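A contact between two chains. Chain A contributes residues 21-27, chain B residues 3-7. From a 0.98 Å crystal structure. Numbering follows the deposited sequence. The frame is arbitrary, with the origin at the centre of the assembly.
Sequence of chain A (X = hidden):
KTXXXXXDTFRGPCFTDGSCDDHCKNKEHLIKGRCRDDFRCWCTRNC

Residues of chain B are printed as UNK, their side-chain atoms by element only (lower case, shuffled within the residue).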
ATOM      1  N   ASP A  21       3.655  -0.720  -3.462  1.00  7.78           N
ATOM      2  CA  ASP A  21       3.465   0.366  -2.490  1.00  7.83           C
ATOM      3  C   ASP A  21       3.843  -0.082  -1.094  1.00  7.73           C
ATOM      4  O   ASP A  21       4.487   0.652  -0.340  1.00  8.37           O
ATOM      5  CB  ASP A  21       2.022   0.845  -2.567  1.00  8.37           C
ATOM      6  CG  ASP A  21       1.768   2.217  -2.003  1.00  8.38           C
ATOM      7  OD1 ASP A  21       2.645   3.091  -2.125  1.00  9.39           O
ATOM      8  OD2 ASP A  21       0.662   2.411  -1.440  1.00 10.17           O
ATOM      9  N   ASP A  22       3.470  -1.312  -0.729  1.00  7.95           N
ATOM     10  CA  ASP A  22       3.858  -1.900   0.543  1.00  8.54           C
ATOM     11  C   ASP A  22       5.374  -1.927   0.672  1.00  8.20           C
ATOM     12  O   ASP A  22       5.966  -1.437   1.630  1.00  8.99           O
ATOM     13  CB  ASP A  22       3.246  -3.305   0.639  1.00  9.69           C
ATOM     14  CG  ASP A  22       3.693  -4.173   1.779  1.00 10.74           C
ATOM     15  OD1 ASP A  22       4.191  -3.632   2.784  1.00 11.35           O
ATOM     16  OD2 ASP A  22       3.594  -5.422   1.648  1.00 16.22           O
ATOM     17  N   HIS A  23       6.046  -2.522  -0.343  1.00  8.47           N
ATOM     18  CA  HIS A  23       7.495  -2.571  -0.319  1.00  8.71           C
ATOM     19  C   HIS A  23       8.102  -1.186  -0.142  1.00  8.68           C
ATOM     20  O   HIS A  23       8.993  -0.947   0.693  1.00  9.67           O
ATOM     21  CB  HIS A  23       8.006  -3.239  -1.620  1.00  9.20           C
ATOM     22  CG  HIS A  23       9.519  -3.168  -1.699  1.00 10.41           C
ATOM     23  ND1 HIS A  23      10.306  -4.190  -1.187  1.00 11.99           N
ATOM     24  CD2 HIS A  23      10.311  -2.183  -2.200  1.00 11.54           C
ATOM     25  CE1 HIS A  23      11.556  -3.789  -1.361  1.00 12.72           C
ATOM     26  NE2 HIS A  23      11.587  -2.605  -1.938  1.00 13.10           N
ATOM     27  N   CYS A  24       7.701  -0.254  -1.003  1.00  8.18           N
ATOM     28  CA  CYS A  24       8.326   1.073  -1.006  1.00  8.51           C
ATOM     29  C   CYS A  24       8.093   1.807   0.307  1.00  8.57           C
ATOM     30  O   CYS A  24       9.000   2.423   0.832  1.00 10.28           O
ATOM     31  CB  CYS A  24       7.820   1.890  -2.185  1.00  8.72           C
ATOM     32  SG  CYS A  24       8.351   1.198  -3.790  1.00  8.61           S
ATOM     33  N   LYS A  25       6.856   1.742   0.844  1.00  8.60           N
ATOM     34  CA  LYS A  25       6.538   2.430   2.096  1.00  9.09           C
ATOM     35  C   LYS A  25       7.185   1.751   3.290  1.00  9.53           C
ATOM     36  O   LYS A  25       7.667   2.430   4.212  1.00 12.11           O
ATOM     37  CB  LYS A  25       5.026   2.507   2.289  1.00  9.02           C
ATOM     38  CG  LYS A  25       4.331   3.485   1.398  1.00  9.01           C
ATOM     39  CD  LYS A  25       2.821   3.413   1.468  1.00  9.68           C
ATOM     40  CE  LYS A  25       2.167   4.618   0.784  1.00 11.96           C
ATOM     41  NZ  LYS A  25       0.753   4.438   0.503  1.00 11.64           N
ATOM     42  N   ASN A  26       7.121   0.434   3.345  1.00  9.83           N
ATOM     43  CA  ASN A  26       7.411  -0.316   4.577  1.00 10.14           C
ATOM     44  C   ASN A  26       8.747  -0.963   4.624  1.00 11.22           C
ATOM     45  O   ASN A  26       9.231  -1.242   5.743  1.00 16.03           O
ATOM     46  CB  ASN A  26       6.299  -1.356   4.804  1.00 10.56           C
ATOM     47  CG  ASN A  26       4.970  -0.674   4.957  1.00 10.52           C
ATOM     48  OD1 ASN A  26       4.866   0.321   5.723  1.00 12.74           O
ATOM     49  ND2 ASN A  26       3.958  -1.160   4.282  1.00 10.64           N
ATOM     50  N   LYS A  27       9.379  -1.246   3.487  1.00 10.56           N
ATOM     51  CA  LYS A  27      10.731  -1.749   3.440  1.00 12.10           C
ATOM     52  C   LYS A  27      11.744  -0.646   3.173  1.00 12.81           C
ATOM     53  O   LYS A  27      12.820  -0.607   3.751  1.00 16.46           O
ATOM     54  CB  LYS A  27      10.905  -2.885   2.454  1.00 14.95           C
ATOM     55  CG  LYS A  27      10.043  -4.059   2.813  1.00 19.06           C
ATOM     56  CD  LYS A  27      10.770  -4.900   3.843  1.00 22.23           C
ATOM     57  CE  LYS A  27      10.007  -6.184   4.124  1.00 25.88           C
ATOM     58  NZ  LYS A  27       8.715  -5.865   4.821  1.00 34.49           N
TER
ATOM     59  N   UNK B   3      -2.301   9.305   5.345  1.00 13.99           N
ATOM     60  CA  UNK B   3      -1.422   8.235   4.997  1.00 13.47           C
ATOM     61  C   UNK B   3      -2.272   6.977   4.782  1.00 11.62           C
ATOM     62  O   UNK B   3      -3.182   6.685   5.561  1.00 13.71           O
ATOM     63  c   UNK B   3      -0.402   8.012   6.108  1.00 15.44           C
ATOM     64  s   UNK B   3       0.811   9.257   6.414  1.00 17.20           S
ATOM     65  N   UNK B   4      -1.929   6.225   3.743  1.00 11.19           N
ATOM     66  CA  UNK B   4      -2.598   4.962   3.471  1.00 10.13           C
ATOM     67  C   UNK B   4      -1.570   3.848   3.625  1.00  9.32           C
ATOM     68  O   UNK B   4      -0.486   3.914   3.022  1.00 11.54           O
ATOM     69  c   UNK B   4      -3.189   4.977   2.061  1.00 10.63           C
ATOM     70  c   UNK B   4      -4.729   3.743   0.456  1.00 11.73           C
ATOM     71  o   UNK B   4      -4.179   4.146  -0.601  1.00 15.96           O
ATOM     72  o   UNK B   4      -5.927   3.393   0.470  1.00 12.32           O
ATOM     73  c   UNK B   4      -3.941   3.700   1.738  1.00 11.06           C
ATOM     74  N   UNK B   5      -1.911   2.830   4.399  1.00  8.90           N
ATOM     75  CA  UNK B   5      -0.977   1.710   4.603  1.00  8.72           C
ATOM     76  C   UNK B   5      -1.796   0.494   4.958  1.00  8.58           C
ATOM     77  O   UNK B   5      -3.005   0.563   5.101  1.00  8.84           O
ATOM     78  n   UNK B   5       2.512   2.033   5.753  1.00 11.93           N
ATOM     79  c   UNK B   5       0.111   2.097   5.633  1.00  9.93           C
ATOM     80  o   UNK B   5       1.479   0.243   4.921  1.00 11.75           O
ATOM     81  c   UNK B   5       1.397   1.379   5.405  1.00  9.95           C
ATOM     82  N   UNK B   6      -1.122  -0.638   5.093  1.00  8.73           N
ATOM     83  CA  UNK B   6      -1.790  -1.904   5.345  1.00  8.62           C
ATOM     84  C   UNK B   6      -2.499  -1.866   6.685  1.00  8.97           C
ATOM     85  O   UNK B   6      -2.005  -1.315   7.676  1.00  9.95           O
ATOM     86  c   UNK B   6       0.988  -4.251   4.040  1.00 14.03           C
ATOM     87  c   UNK B   6      -0.775  -3.005   5.335  1.00  9.30           C
ATOM     88  c   UNK B   6      -0.275  -3.434   3.942  1.00 10.49           C
ATOM     89  c   UNK B   6      -1.371  -4.187   3.195  1.00 11.94           C
ATOM     90  N   UNK B   7      -3.656  -2.519   6.715  1.00  8.57           N
ATOM     91  CA  UNK B   7      -4.343  -2.805   7.968  1.00  9.26           C
ATOM     92  C   UNK B   7      -3.448  -3.647   8.875  1.00  9.62           C
ATOM     93  O   UNK B   7      -2.602  -4.418   8.430  1.00 10.72           O
ATOM     94  c   UNK B   7      -5.626  -3.516   7.700  1.00  9.86           C
TER
HETATM   95  O   HOH W   1      -1.580   4.757  -1.192  1.00 26.81           O
HETATM   96  O   HOH W   2       0.058   7.436   1.927  1.00 22.21           O

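Position 3 of chain B has two side-chain atoms, one carbon and then one sulfur. The sulfur rules out serine, and the short chain rules out methionine. Nothing here touches the helix of chain A; its CB stays 6.7 Å from A:Lys25 NZ, the nearest atom of the helix, and its sulfur is bonded covalently elsewhere in the structure. The residue is B:Cys3, whose thiol is taken up by that covalent bond and which takes no part in this contact.

Position 4 carries three carbons in an unbranched run, the third bearing two oxygens: a carboxylate one methylene longer than aspartate. The backbone O accepts a hydrogen bond from A:Lys25 NZ at 2.9 Å, a bond any residue could offer. The side chain, extended with chi1 and chi2 both t, approaches A:Lys25 NZ with its CB at 4.3 Å. This is B:Glu4. Its carboxylate is long enough to reach water 1, which donates to B:Glu4 OE1 at 2.7 Å and to A:Asp21 OD2 at 3.3 Å, so that two acidic groups are joined through a shared donor. Water 2 accepts from B:Glu4 N at 3.0 Å and, weakly, from A:Lys25 NZ at 3.4 Å.

Position 5 has two carbons, the second carrying one oxygen and one nitrogen, which is a short carboxamide. Its CA-to-CB bond points sideways, but the end of the side chain comes nearer the helix and meets the amide of A:Asn26. The residue is B:Asn5. Having both a donor and an acceptor, it can pair reciprocally: B:Asn5 ND2 donates to A:Asn26 OD1 at 2.9 Å, and A:Asn26 ND2 donates to B:Asn5 OD1, also at 2.9 Å. B:Asn5 OD1 further accepts from the backbone N of position 6 at 2.8 Å, which ties the amide to its own strand.

Position 6 shows four carbons forked at the second, with no polar atom. One branch tip lies 3.5 Å from A:Asp22 OD1 and 4.3 Å from A:Asn26 ND2. It is B:Leu6, directed toward the helix, where one methyl packs against the carboxylate of A:Asp22 and beside the amide of A:Asn26, an apolar contact next to the hydrogen-bonded pair.

Position 7 has a single carbon and is out of reach of the helix: B:Ala7, just beyond the strand.

The contact works through polar groups that are also held within the helix. A salt bridge from A:Lys25 NZ to A:Asp21 OD2 (2.8 Å) and a hydrogen bond from A:Asn26 ND2 to A:Asp22 OD1 (2.9 Å) link successive turns of the helix, while both donors also reach the strand crossing at 104°.

Chain B 3-7: CENLA
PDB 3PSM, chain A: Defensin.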